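Local coordinates for protein endoglucanase (Clostridium thermocellum, PDB 2E4T) that probably cleaves internal beta-1,4-glucosidic bonds of cellulose and xyloglucan through its family 44 glycoside hydrolase domain, the part of a larger cellulase held here, at residues Y51-N55 against T148-E152; G113-D118 against S132-V137; L106-Q110 against M158-V162; G45-T49 against I183-P187. All blocks are in the same frame, centred on the assembly; numbering follows the deposited sequence.

Interaction 1 of 4, residues Y51-N55 against T148-E152; sequences YNWEN and TPDTE. With CA (calcium ion), chain C.
Glu54 reaches Asp150 not by a hydrogen bond but through a calcium ion, and no direct hydrogen bond joins 51-55 to 148-152. The Glu54 carboxylate clamps the metal with both oxygens: OE1 and OE2 each lie 2.5 Å from calcium. Asp150 supplies its backbone O to the same ion, at 2.3 Å. Glu54 OE1 and Asp150 O come within 3.2 Å of each other, two acceptors held side by side because both bind the cation. Waters 2 and 3 add two ligands, and Asp153 OD1 with Tyr155 O complete seven.

An extended chain carries the carboxylate there, with CG beside the backbone N (chi1 -58°) and chi2 near 180°. Pro149 runs alongside the Glu54 chain, pointing the opposite way, its CB 3.7 Å from Glu54 OE2. The proline also lies over a face of the Trp53 indole: Pro149 CG stands 3.9 Å from the centroid of the six-membered ring, a CH-pi contact. The same indole stacks with Phe161 of helix 158-169, which ties the site to the barrel wall.

Each loop fixes its own shape with an Asx turn. Asn52 OD1 takes the N-H of Glu54 at 2.8 Å, and Asp150 OD1 takes that of Glu152, reached from above the carboxylate plane. Water 1 donates to Thr151 O and accepts a weak bond from Asn55 ND2. A bidentate glutamate, one aspartate oxygen, two main-chain carbonyls and two waters round one ion make a typical seven-coordinate protein calcium site, here pinning two loops of a TIM-barrel glycosidase.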
loop_
_atom_site.group_PDB
_atom_site.type_symbol
_atom_site.label_atom_id
_atom_site.label_comp_id
_atom_site.label_asym_id
_atom_site.label_seq_id
_atom_site.Cartn_x
_atom_site.Cartn_y
_atom_site.Cartn_z
ATOM N N TYR A 51 -12.566 0.659 15.970
ATOM C CA TYR A 51 -11.631 1.032 17.019
ATOM C C TYR A 51 -12.048 2.346 17.684
ATOM O O TYR A 51 -12.286 3.345 17.004
ATOM C CB TYR A 51 -10.224 1.200 16.397
ATOM C CG TYR A 51 -9.214 1.804 17.364
ATOM C CD1 TYR A 51 -8.733 1.074 18.459
ATOM C CD2 TYR A 51 -8.792 3.123 17.205
ATOM C CE1 TYR A 51 -7.835 1.632 19.343
ATOM C CE2 TYR A 51 -7.896 3.700 18.107
ATOM C CZ TYR A 51 -7.444 2.966 19.189
ATOM O OH TYR A 51 -6.585 3.580 20.081
ATOM N N ASN A 52 -12.104 2.323 19.029
ATOM C CA ASN A 52 -12.477 3.484 19.822
ATOM C C ASN A 52 -11.225 4.041 20.482
ATOM O O ASN A 52 -10.684 3.435 21.404
ATOM C CB ASN A 52 -13.493 3.049 20.873
ATOM C CG ASN A 52 -13.992 4.186 21.726
ATOM O OD1 ASN A 52 -13.359 5.243 21.818
ATOM N ND2 ASN A 52 -15.152 3.965 22.361
ATOM N N TRP A 53 -10.752 5.225 20.037
ATOM C CA TRP A 53 -9.506 5.744 20.569
ATOM C C TRP A 53 -9.605 6.073 22.077
ATOM O O TRP A 53 -8.579 6.180 22.757
ATOM C CB TRP A 53 -9.066 7.005 19.795
ATOM C CG TRP A 53 -9.819 8.251 20.140
ATOM C CD1 TRP A 53 -11.053 8.630 19.705
ATOM C CD2 TRP A 53 -9.337 9.323 20.982
ATOM N NE1 TRP A 53 -11.391 9.874 20.224
ATOM C CE2 TRP A 53 -10.355 10.304 20.997
ATOM C CE3 TRP A 53 -8.147 9.554 21.680
ATOM C CZ2 TRP A 53 -10.187 11.527 21.679
ATOM C CZ3 TRP A 53 -7.986 10.752 22.354
ATOM C CH2 TRP A 53 -8.995 11.720 22.341
ATOM N N GLU A 54 -10.831 6.280 22.576
ATOM C CA GLU A 54 -10.944 6.690 23.979
ATOM C C GLU A 54 -10.576 5.583 24.940
ATOM O O GLU A 54 -10.078 5.855 26.029
ATOM C CB GLU A 54 -12.365 7.171 24.284
ATOM C CG GLU A 54 -12.820 8.329 23.407
ATOM C CD GLU A 54 -14.196 8.872 23.816
ATOM O OE1 GLU A 54 -14.939 8.167 24.577
ATOM O OE2 GLU A 54 -14.559 9.996 23.383
ATOM N N ASN A 55 -10.874 4.327 24.550
ATOM C CA ASN A 55 -10.680 3.162 25.457
ATOM C C ASN A 55 -9.962 2.011 24.807
ATOM O O ASN A 55 -9.699 1.008 25.485
ATOM C CB ASN A 55 -12.010 2.755 26.067
ATOM C CG ASN A 55 -13.000 2.396 25.014
ATOM O OD1 ASN A 55 -12.654 1.982 23.894
ATOM N ND2 ASN A 55 -14.284 2.545 25.353
ATOM N N THR A 148 -8.221 14.203 27.811
ATOM C CA THR A 148 -8.836 13.125 28.598
ATOM C C THR A 148 -10.279 13.046 28.131
ATOM O O THR A 148 -11.190 13.649 28.736
ATOM C CB THR A 148 -8.772 13.366 30.105
ATOM O OG1 THR A 148 -9.270 14.660 30.426
ATOM C CG2 THR A 148 -7.379 13.370 30.577
ATOM N N PRO A 149 -10.513 12.394 26.971
ATOM C CA PRO A 149 -11.874 12.381 26.433
ATOM C C PRO A 149 -12.821 11.701 27.384
ATOM O O PRO A 149 -12.449 10.857 28.188
ATOM C CB PRO A 149 -11.707 11.567 25.137
ATOM C CG PRO A 149 -10.514 10.684 25.355
ATOM C CD PRO A 149 -9.580 11.624 26.117
ATOM N N ASP A 150 -14.076 12.111 27.311
ATOM C CA ASP A 150 -15.114 11.592 28.215
ATOM C C ASP A 150 -15.577 10.231 27.777
ATOM O O ASP A 150 -16.211 10.107 26.745
ATOM C CB ASP A 150 -16.268 12.579 28.251
ATOM C CG ASP A 150 -17.344 12.205 29.231
ATOM O OD1 ASP A 150 -17.272 11.115 29.878
ATOM O OD2 ASP A 150 -18.249 13.049 29.443
ATOM N N THR A 151 -15.237 9.212 28.541
ATOM C CA THR A 151 -15.601 7.870 28.193
ATOM C C THR A 151 -17.050 7.557 28.598
ATOM O O THR A 151 -17.557 6.478 28.241
ATOM C CB THR A 151 -14.673 6.816 28.822
ATOM O OG1 THR A 151 -14.638 7.085 30.233
ATOM C CG2 THR A 151 -13.279 6.937 28.255
ATOM N N GLU A 152 -17.734 8.470 29.279
ATOM C CA GLU A 152 -19.063 8.173 29.821
ATOM C C GLU A 152 -20.212 8.636 28.902
ATOM O O GLU A 152 -21.391 8.256 29.098
ATOM C CB GLU A 152 -19.155 8.725 31.252
ATOM C CG GLU A 152 -18.033 8.135 32.167
ATOM C CD GLU A 152 -17.902 6.584 32.033
ATOM O OE1 GLU A 152 -18.908 5.859 32.273
ATOM O OE2 GLU A 152 -16.810 6.073 31.654
HETATM CA CA CA C . -16.742 9.928 24.486
HETATM O O HOH W 1 -16.672 4.370 26.778
HETATM O O HOH W 2 -16.571 12.294 24.307
HETATM O O HOH W 3 -17.899 7.876 24.887
#

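Interaction 2 of 4, residues G113-D118 against S132-V137; sequences GYVSAD and SRWKEV
Antiparallel strand pairing, in a small three-stranded sheet beside the barrel, sets Tyr114, Val115 and Ser116 against Glu136, Lys135 and Trp134. Val115 and Lys135 are the hydrogen-bonded pair: Lys135 N meets Val115 O at 2.9 Å and 172°, and Val115 N returns the bond to Lys135 O. Further bonds, from Val137 N to Gly113 O and from Ala117 N to Arg133 O, extend the pairing to both ends.

Side chains sort to the two faces. Tyr114 lays its ring obliquely against the Glu136 backbone, with CE1 3.7 Å from Glu136 CB, and water 4 links Tyr114 OH to Glu136 OE1. The other oxygen of Glu136 forms a salt bridge with Lys138. With Val115 and Lys135 on the other face, Val115 CG1 touches Val137 CG2 at 3.6 Å. The sheet is inserted in the chain between strand 104-109 and helix 158-169 of the TIM barrel. Strand 155-157 lies on the far side of strand 134-138, and Val156 packs on both Val115 and Lys135, while Lys135 NZ bonds Asp153 O near the calcium site.

Where the strands part, Arg133 grips Asp118 side-on. NE holds OD2 at 2.8 Å and NH2 holds OD1 at 2.9 Å, both on syn sides, with the carboxylate and guanidinium planes only 20° apart. Bends at chi2 and chi3 curl the arginine back to this position, and Glu127 engages its NH1. Trp134 turns its edge to the opposing backbone, CE3 lying 3.4 Å from Val115 O. Water 6 donates to both Asp118 OD2 and Ser132 O.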
loop_
_atom_site.group_PDB
_atom_site.type_symbol
_atom_site.label_atom_id
_atom_site.label_comp_id
_atom_site.label_asym_id
_atom_site.label_seq_id
_atom_site.Cartn_x
_atom_site.Cartn_y
_atom_site.Cartn_z
ATOM N N GLY A 113 -19.501 4.641 11.328
ATOM C CA GLY A 113 -20.496 5.399 12.075
ATOM C C GLY A 113 -20.462 5.213 13.572
ATOM O O GLY A 113 -20.952 6.084 14.304
ATOM N N TYR A 114 -19.899 4.088 14.028
ATOM C CA TYR A 114 -19.888 3.738 15.452
ATOM C C TYR A 114 -18.579 2.992 15.753
ATOM O O TYR A 114 -17.977 2.370 14.841
ATOM C CB TYR A 114 -21.062 2.800 15.788
ATOM C CG TYR A 114 -22.404 3.469 15.607
ATOM C CD1 TYR A 114 -23.033 4.108 16.686
ATOM C CD2 TYR A 114 -23.051 3.497 14.373
ATOM C CE1 TYR A 114 -24.247 4.760 16.515
ATOM C CE2 TYR A 114 -24.254 4.171 14.179
ATOM C CZ TYR A 114 -24.837 4.797 15.283
ATOM O OH TYR A 114 -26.046 5.455 15.092
ATOM N N VAL A 115 -18.215 3.003 17.021
ATOM C CA VAL A 115 -17.022 2.294 17.490
ATOM C C VAL A 115 -17.381 1.552 18.798
ATOM O O VAL A 115 -18.351 1.916 19.515
ATOM C CB VAL A 115 -15.810 3.253 17.737
ATOM C CG1 VAL A 115 -15.375 3.831 16.387
ATOM C CG2 VAL A 115 -16.146 4.336 18.731
ATOM N N SER A 116 -16.603 0.524 19.112
ATOM C CA SER A 116 -16.917 -0.301 20.281
ATOM C C SER A 116 -16.987 0.525 21.569
ATOM O O SER A 116 -16.042 1.270 21.917
ATOM C CB SER A 116 -15.789 -1.323 20.489
ATOM O OG SER A 116 -15.798 -2.288 19.446
ATOM N N ALA A 117 -18.066 0.327 22.338
ATOM C CA ALA A 117 -18.185 0.958 23.646
ATOM C C ALA A 117 -17.440 0.211 24.742
ATOM O O ALA A 117 -17.217 0.786 25.817
ATOM C CB ALA A 117 -19.656 1.049 24.048
ATOM N N ASP A 118 -17.154 -1.071 24.516
ATOM C CA ASP A 118 -16.718 -1.968 25.575
ATOM C C ASP A 118 -15.858 -3.058 24.935
ATOM O O ASP A 118 -15.710 -3.138 23.710
ATOM C CB ASP A 118 -17.929 -2.547 26.335
ATOM C CG ASP A 118 -18.835 -3.340 25.387
ATOM O OD1 ASP A 118 -18.360 -4.335 24.804
ATOM O OD2 ASP A 118 -20.036 -2.933 25.215
ATOM N N SER A 132 -26.244 0.040 23.439
ATOM C CA SER A 132 -25.299 0.212 24.528
ATOM C C SER A 132 -23.912 -0.319 24.170
ATOM O O SER A 132 -22.927 0.032 24.855
ATOM C CB SER A 132 -25.783 -0.543 25.790
ATOM O OG SER A 132 -25.790 -1.921 25.582
ATOM N N ARG A 133 -23.808 -1.157 23.132
ATOM C CA ARG A 133 -22.516 -1.745 22.768
ATOM C C ARG A 133 -21.648 -0.789 21.930
ATOM O O ARG A 133 -20.492 -1.144 21.651
ATOM C CB ARG A 133 -22.717 -3.044 21.988
ATOM C CG ARG A 133 -23.587 -4.065 22.730
ATOM C CD ARG A 133 -23.077 -4.450 24.103
ATOM N NE ARG A 133 -21.691 -4.919 24.090
ATOM C CZ ARG A 133 -21.305 -6.127 23.694
ATOM N NH1 ARG A 133 -22.197 -7.018 23.264
ATOM N NH2 ARG A 133 -19.997 -6.422 23.710
ATOM N N TRP A 134 -22.189 0.355 21.534
ATOM C CA TRP A 134 -21.498 1.228 20.584
ATOM C C TRP A 134 -21.524 2.660 21.042
ATOM O O TRP A 134 -22.499 3.117 21.695
ATOM C CB TRP A 134 -22.226 1.140 19.210
ATOM C CG TRP A 134 -22.284 -0.222 18.634
ATOM C CD1 TRP A 134 -23.374 -1.033 18.568
ATOM C CD2 TRP A 134 -21.203 -0.968 18.037
ATOM N NE1 TRP A 134 -23.077 -2.225 17.968
ATOM C CE2 TRP A 134 -21.732 -2.221 17.632
ATOM C CE3 TRP A 134 -19.833 -0.712 17.867
ATOM C CZ2 TRP A 134 -20.933 -3.173 17.012
ATOM C CZ3 TRP A 134 -19.042 -1.673 17.278
ATOM C CH2 TRP A 134 -19.600 -2.890 16.851
ATOM N N LYS A 135 -20.523 3.411 20.597
ATOM C CA LYS A 135 -20.540 4.870 20.682
ATOM C C LYS A 135 -20.628 5.441 19.267
ATOM O O LYS A 135 -19.979 4.914 18.334
ATOM C CB LYS A 135 -19.267 5.392 21.344
ATOM C CG LYS A 135 -19.040 4.889 22.755
ATOM C CD LYS A 135 -20.134 5.256 23.723
ATOM C CE LYS A 135 -19.843 4.762 25.138
ATOM N NZ LYS A 135 -20.978 5.141 26.064
ATOM N N GLU A 136 -21.446 6.472 19.085
ATOM C CA GLU A 136 -21.581 7.120 17.808
ATOM C C GLU A 136 -20.367 8.005 17.515
ATOM O O GLU A 136 -19.970 8.791 18.383
ATOM C CB GLU A 136 -22.872 7.985 17.813
ATOM C CG GLU A 136 -23.133 8.660 16.457
ATOM C CD GLU A 136 -24.270 9.633 16.479
ATOM O OE1 GLU A 136 -25.300 9.355 17.143
ATOM O OE2 GLU A 136 -24.146 10.714 15.817
ATOM N N VAL A 137 -19.810 7.876 16.314
ATOM C CA VAL A 137 -18.724 8.744 15.914
ATOM C C VAL A 137 -19.255 10.029 15.327
ATOM O O VAL A 137 -20.149 10.013 14.463
ATOM C CB VAL A 137 -17.849 8.039 14.847
ATOM C CG1 VAL A 137 -16.816 9.007 14.312
ATOM C CG2 VAL A 137 -17.177 6.812 15.510
HETATM O O HOH W 4 -26.704 7.069 17.105
HETATM O O HOH W 5 -18.690 -3.090 22.126
HETATM O O HOH W 6 -21.391 -1.245 26.791
#

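Interaction 3 of 4, residues L106-Q110 against M158-V162; sequences LITLQ and MDEFV
Leu109 and Gln110 make the close part of this contact, set against Met158, Phe161 and Val162 on the first turn of helix 158-169. The leucine forks between two helix residues: CD2 comes within 3.6 Å of Phe161 CE2, while CD1 touches Val162 CG2 at 3.9 Å, leucine and valine running at about a right angle. Phe161 keeps CG anti to its backbone N (chi1 179°), which sends the ring across toward the end of the strand. There Gln110 OE1 meets its edge, near the ring plane and 3.5 Å from CE2, as well as lying against the methionine.

Earlier in the strand the fit slackens. Ile107 gets no nearer than 4.4 Å, CG2 to Phe161 CZ, and finds its neighbours instead in Val90 and Phe93 of helix 88-99. No solvent side exists, since every touching residue is buried; Leu214 and Val218 of helix 204-221 close over Met158 and Leu109. Strand and helix segments run nearly antiparallel, 156° apart with axes 10.5 Å distant, the helix lying on the outside of the TIM barrel.

The polar chemistry gathers on one sulfur. Gln110 NE2 takes no part in it, binding the carbonyls of Thr108 and Thr48. Gln110 N points at Met158 SD in a weak but straight hydrogen bond of 3.5 Å (168°). Gln110 OE1 approaches the same atom at 3.3 Å, roughly in line behind the CG-SD bond, a direction consistent with a favourable sulfur-oxygen contact. The thioether may thus partly serve two polar atoms of Gln110 in a buried setting.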
loop_
_atom_site.group_PDB
_atom_site.type_symbol
_atom_site.label_atom_id
_atom_site.label_comp_id
_atom_site.label_asym_id
_atom_site.label_seq_id
_atom_site.Cartn_x
_atom_site.Cartn_y
_atom_site.Cartn_z
ATOM N N LEU A 106 0.531 6.029 8.580
ATOM C CA LEU A 106 -0.825 6.238 8.085
ATOM C C LEU A 106 -1.797 5.602 9.087
ATOM O O LEU A 106 -1.727 4.401 9.340
ATOM C CB LEU A 106 -0.956 5.546 6.717
ATOM C CG LEU A 106 -2.362 5.481 6.127
ATOM C CD1 LEU A 106 -2.939 6.880 5.928
ATOM C CD2 LEU A 106 -2.328 4.750 4.789
ATOM N N ILE A 107 -2.633 6.461 9.715
ATOM C CA ILE A 107 -3.566 5.995 10.739
ATOM C C ILE A 107 -4.996 6.035 10.196
ATOM O O ILE A 107 -5.476 7.082 9.757
ATOM C CB ILE A 107 -3.447 6.886 12.008
ATOM C CG1 ILE A 107 -2.056 6.778 12.625
ATOM C CG2 ILE A 107 -4.554 6.559 13.020
ATOM C CD1 ILE A 107 -1.581 5.379 12.976
ATOM N N THR A 108 -5.682 4.900 10.321
ATOM C CA THR A 108 -7.103 4.868 9.925
ATOM C C THR A 108 -7.963 5.517 10.991
ATOM O O THR A 108 -7.867 5.201 12.203
ATOM C CB THR A 108 -7.529 3.442 9.685
ATOM O OG1 THR A 108 -6.763 2.913 8.563
ATOM C CG2 THR A 108 -9.010 3.349 9.313
ATOM N N LEU A 109 -8.833 6.412 10.521
ATOM C CA LEU A 109 -9.894 7.018 11.314
ATOM C C LEU A 109 -11.227 6.324 10.960
ATOM O O LEU A 109 -11.375 5.662 9.941
ATOM C CB LEU A 109 -9.978 8.529 11.050
ATOM C CG LEU A 109 -8.676 9.286 11.362
ATOM C CD1 LEU A 109 -8.874 10.764 10.980
ATOM C CD2 LEU A 109 -8.284 9.138 12.827
ATOM N N GLN A 110 -12.210 6.526 11.871
ATOM C CA GLN A 110 -13.417 5.719 11.875
ATOM C C GLN A 110 -14.591 6.503 11.260
ATOM O O GLN A 110 -14.969 7.574 11.750
ATOM C CB GLN A 110 -13.726 5.351 13.341
ATOM C CG GLN A 110 -12.700 4.376 13.918
ATOM C CD GLN A 110 -11.283 4.921 14.034
ATOM O OE1 GLN A 110 -11.063 6.014 14.600
ATOM N NE2 GLN A 110 -10.309 4.159 13.511
ATOM N N MET A 158 -13.667 12.338 16.053
ATOM C CA MET A 158 -12.437 12.140 15.274
ATOM C C MET A 158 -11.473 13.311 15.354
ATOM O O MET A 158 -10.253 13.087 15.424
ATOM C CB MET A 158 -12.733 11.776 13.810
ATOM C CG MET A 158 -13.381 10.411 13.642
ATOM S SD MET A 158 -12.364 9.056 14.271
ATOM C CE MET A 158 -13.128 8.745 15.857
ATOM N N ASP A 159 -11.975 14.544 15.303
ATOM C CA ASP A 159 -11.044 15.655 15.388
ATOM C C ASP A 159 -10.335 15.681 16.765
ATOM O O ASP A 159 -9.171 16.064 16.834
ATOM C CB ASP A 159 -11.680 16.991 14.983
ATOM C CG ASP A 159 -12.864 17.439 15.814
ATOM O OD1 ASP A 159 -13.378 16.736 16.699
ATOM O OD2 ASP A 159 -13.297 18.618 15.491
ATOM N N GLU A 160 -11.033 15.276 17.834
ATOM C CA GLU A 160 -10.428 15.232 19.140
ATOM C C GLU A 160 -9.307 14.169 19.191
ATOM O O GLU A 160 -8.256 14.377 19.813
ATOM C CB GLU A 160 -11.491 14.987 20.205
ATOM C CG GLU A 160 -10.949 15.176 21.616
ATOM C CD GLU A 160 -12.072 15.148 22.650
ATOM O OE1 GLU A 160 -12.867 14.152 22.663
ATOM O OE2 GLU A 160 -12.167 16.124 23.448
ATOM N N PHE A 161 -9.532 13.029 18.510
ATOM C CA PHE A 161 -8.511 11.981 18.389
ATOM C C PHE A 161 -7.272 12.567 17.670
ATOM O O PHE A 161 -6.124 12.428 18.145
ATOM C CB PHE A 161 -9.153 10.832 17.624
ATOM C CG PHE A 161 -8.326 9.594 17.313
ATOM C CD1 PHE A 161 -7.108 9.291 17.914
ATOM C CD2 PHE A 161 -8.879 8.699 16.390
ATOM C CE1 PHE A 161 -6.436 8.134 17.561
ATOM C CE2 PHE A 161 -8.207 7.526 16.052
ATOM C CZ PHE A 161 -6.994 7.247 16.640
ATOM N N VAL A 162 -7.482 13.186 16.507
ATOM C CA VAL A 162 -6.358 13.796 15.781
ATOM C C VAL A 162 -5.654 14.828 16.655
ATOM O O VAL A 162 -4.421 14.914 16.700
ATOM C CB VAL A 162 -6.813 14.352 14.425
ATOM C CG1 VAL A 162 -5.673 15.095 13.741
ATOM C CG2 VAL A 162 -7.307 13.213 13.547
#

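Interaction 4 of 4, residues G45-T49 against I183-P187; sequences GNRTT and IDNEP
Asn185, Thr49 and Asp184 carry this contact between two loops that follow TIM-barrel strands 40-43 and 180-183, which flank strand 104-109. In the related glycosidase barrels of families 5, 30, 39 and 51, an Asn-Glu pair after the fourth strand holds the acid/base, so Asn185-Glu186 here is consistent with a place in the substrate cleft.

Thr49 OG1 donates to Asp184 OD1 at 2.7 Å, on the syn side and 23° out of the carboxylate plane. The anti side of that oxygen takes the N-H of Asn185, and Trp190 NE1 of helix 190-193 binds it too. Asp184 OD2 holds the backbone N-H groups of Ala111 and Ala112, so donors from three loops and a helix fix this buried carboxylate. The threonine methyl lies alongside, CG2 3.6 Å from Asp184 OD2.

Asn185 extends its side chain, CG anti to the backbone N (chi1 -177°), and brings the amide against Gly45, with CG 3.5 Å from Gly45 CA. Its OD1 is bonded to Arg42 and His283, and ND2 donates a hydrogen bond to water 8 at 3.0 Å. That water donates to Thr49 OG1, tying the two side chains together. Water 7 sits between the side-chain oxygens of Asn46 and Glu186, within hydrogen-bonding distance of both. The amide nitrogen of Asn46 is taken by Asp63.

Within 45-49 the backbone turns round one carbonyl: Gly45 O accepts both the N-H of Thr48 and, in the carbonyl plane, Thr48 OG1 at 2.8 Å.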
loop_
_atom_site.group_PDB
_atom_site.type_symbol
_atom_site.label_atom_id
_atom_site.label_comp_id
_atom_site.label_asym_id
_atom_site.label_seq_id
_atom_site.Cartn_x
_atom_site.Cartn_y
_atom_site.Cartn_z
ATOM N N GLY A 45 -7.128 -1.823 7.938
ATOM C CA GLY A 45 -7.764 -3.101 7.811
ATOM C C GLY A 45 -8.990 -3.243 8.719
ATOM O O GLY A 45 -9.403 -2.292 9.401
ATOM N N ASN A 46 -9.584 -4.438 8.692
ATOM C CA ASN A 46 -10.937 -4.606 9.236
ATOM C C ASN A 46 -11.039 -4.176 10.705
ATOM O O ASN A 46 -12.075 -3.587 11.090
ATOM C CB ASN A 46 -11.348 -6.073 9.142
ATOM C CG ASN A 46 -11.583 -6.507 7.724
ATOM O OD1 ASN A 46 -11.709 -5.664 6.811
ATOM N ND2 ASN A 46 -11.731 -7.833 7.511
ATOM N N ARG A 47 -10.034 -4.457 11.538
ATOM C CA ARG A 47 -10.162 -4.166 12.954
ATOM C C ARG A 47 -10.204 -2.674 13.218
ATOM O O ARG A 47 -10.601 -2.266 14.353
ATOM C CB ARG A 47 -9.015 -4.760 13.750
ATOM C CG ARG A 47 -9.261 -6.164 14.244
ATOM C CD ARG A 47 -10.154 -6.119 15.486
ATOM N NE ARG A 47 -10.378 -7.472 15.991
ATOM C CZ ARG A 47 -10.847 -7.683 17.226
ATOM N NH1 ARG A 47 -11.207 -6.670 18.018
ATOM N NH2 ARG A 47 -10.988 -8.951 17.668
ATOM N N THR A 48 -9.777 -1.829 12.286
ATOM C CA THR A 48 -9.711 -0.415 12.572
ATOM C C THR A 48 -11.054 0.331 12.412
ATOM O O THR A 48 -11.188 1.422 12.942
ATOM C CB THR A 48 -8.597 0.282 11.768
ATOM O OG1 THR A 48 -8.895 0.274 10.381
ATOM C CG2 THR A 48 -7.245 -0.361 12.066
ATOM N N THR A 49 -12.047 -0.300 11.766
ATOM C CA THR A 49 -13.313 0.402 11.549
ATOM C C THR A 49 -14.020 0.769 12.859
ATOM O O THR A 49 -14.550 1.861 13.012
ATOM C CB THR A 49 -14.212 -0.470 10.653
ATOM O OG1 THR A 49 -13.611 -0.570 9.366
ATOM C CG2 THR A 49 -15.639 0.111 10.570
ATOM N N ILE A 183 -9.718 7.415 5.544
ATOM C CA ILE A 183 -11.168 7.445 5.773
ATOM C C ILE A 183 -11.640 5.954 5.919
ATOM O O ILE A 183 -12.140 5.334 4.991
ATOM C CB ILE A 183 -11.889 8.169 4.656
ATOM C CG1 ILE A 183 -11.333 9.586 4.464
ATOM C CG2 ILE A 183 -13.381 8.298 5.024
ATOM C CD1 ILE A 183 -11.657 10.243 3.204
ATOM N N ASP A 184 -11.402 5.409 7.109
ATOM C CA ASP A 184 -11.864 4.036 7.391
ATOM C C ASP A 184 -11.202 3.034 6.424
ATOM O O ASP A 184 -10.044 3.241 5.997
ATOM C CB ASP A 184 -13.408 4.001 7.445
ATOM C CG ASP A 184 -13.995 2.959 8.362
ATOM O OD1 ASP A 184 -13.889 1.754 8.016
ATOM O OD2 ASP A 184 -14.573 3.343 9.419
ATOM N N ASN A 185 -11.911 1.944 6.175
ATOM C CA ASN A 185 -11.350 0.794 5.490
ATOM C C ASN A 185 -12.510 0.102 4.754
ATOM O O ASN A 185 -13.522 -0.218 5.351
ATOM C CB ASN A 185 -10.814 -0.211 6.548
ATOM C CG ASN A 185 -10.151 -1.408 5.886
ATOM O OD1 ASN A 185 -9.099 -1.248 5.189
ATOM N ND2 ASN A 185 -10.763 -2.577 6.012
ATOM N N GLU A 186 -12.326 -0.130 3.450
ATOM C CA GLU A 186 -13.219 -0.993 2.663
ATOM C C GLU A 186 -14.688 -0.671 2.920
ATOM O O GLU A 186 -15.489 -1.538 3.303
ATOM C CB GLU A 186 -12.904 -2.480 2.874
ATOM C CG GLU A 186 -11.458 -2.775 2.442
ATOM C CD GLU A 186 -11.097 -4.224 2.416
ATOM O OE1 GLU A 186 -11.877 -5.102 2.891
ATOM O OE2 GLU A 186 -9.963 -4.521 1.909
ATOM N N PRO A 187 -15.126 0.546 2.578
ATOM C CA PRO A 187 -16.518 0.939 2.870
ATOM C C PRO A 187 -17.536 0.095 2.130
ATOM O O PRO A 187 -18.652 -0.127 2.682
ATOM C CB PRO A 187 -16.559 2.421 2.428
ATOM C CG PRO A 187 -15.427 2.539 1.417
ATOM C CD PRO A 187 -14.338 1.656 2.006
HETATM O O HOH W 7 -13.705 -5.362 5.003
HETATM O O HOH W 8 -13.221 -2.695 7.659
#

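In the fold
All four contacts lie on one side of the chain's centre, grading from barrel to periphery. Interactions 3 and 4 are wholly or largely buried: the first is chiefly apolar, a strand against its covering helix, the second a polar network of carboxylate, amides and water. Thr108 CG2 packs on Thr48 OG1 between them. Interaction 1, though peripheral and built on a metal, is buried round most of its touching residues; interaction 2, strand pairing with a salt bridge, is partly open to solvent. Asn52 ND2 reaches Ser116 O between these two. Trp53 packs on Glu160, joining interactions 1 and 3, while Val137 touches Gln110 and Met158, bringing interaction 2 against the same helix.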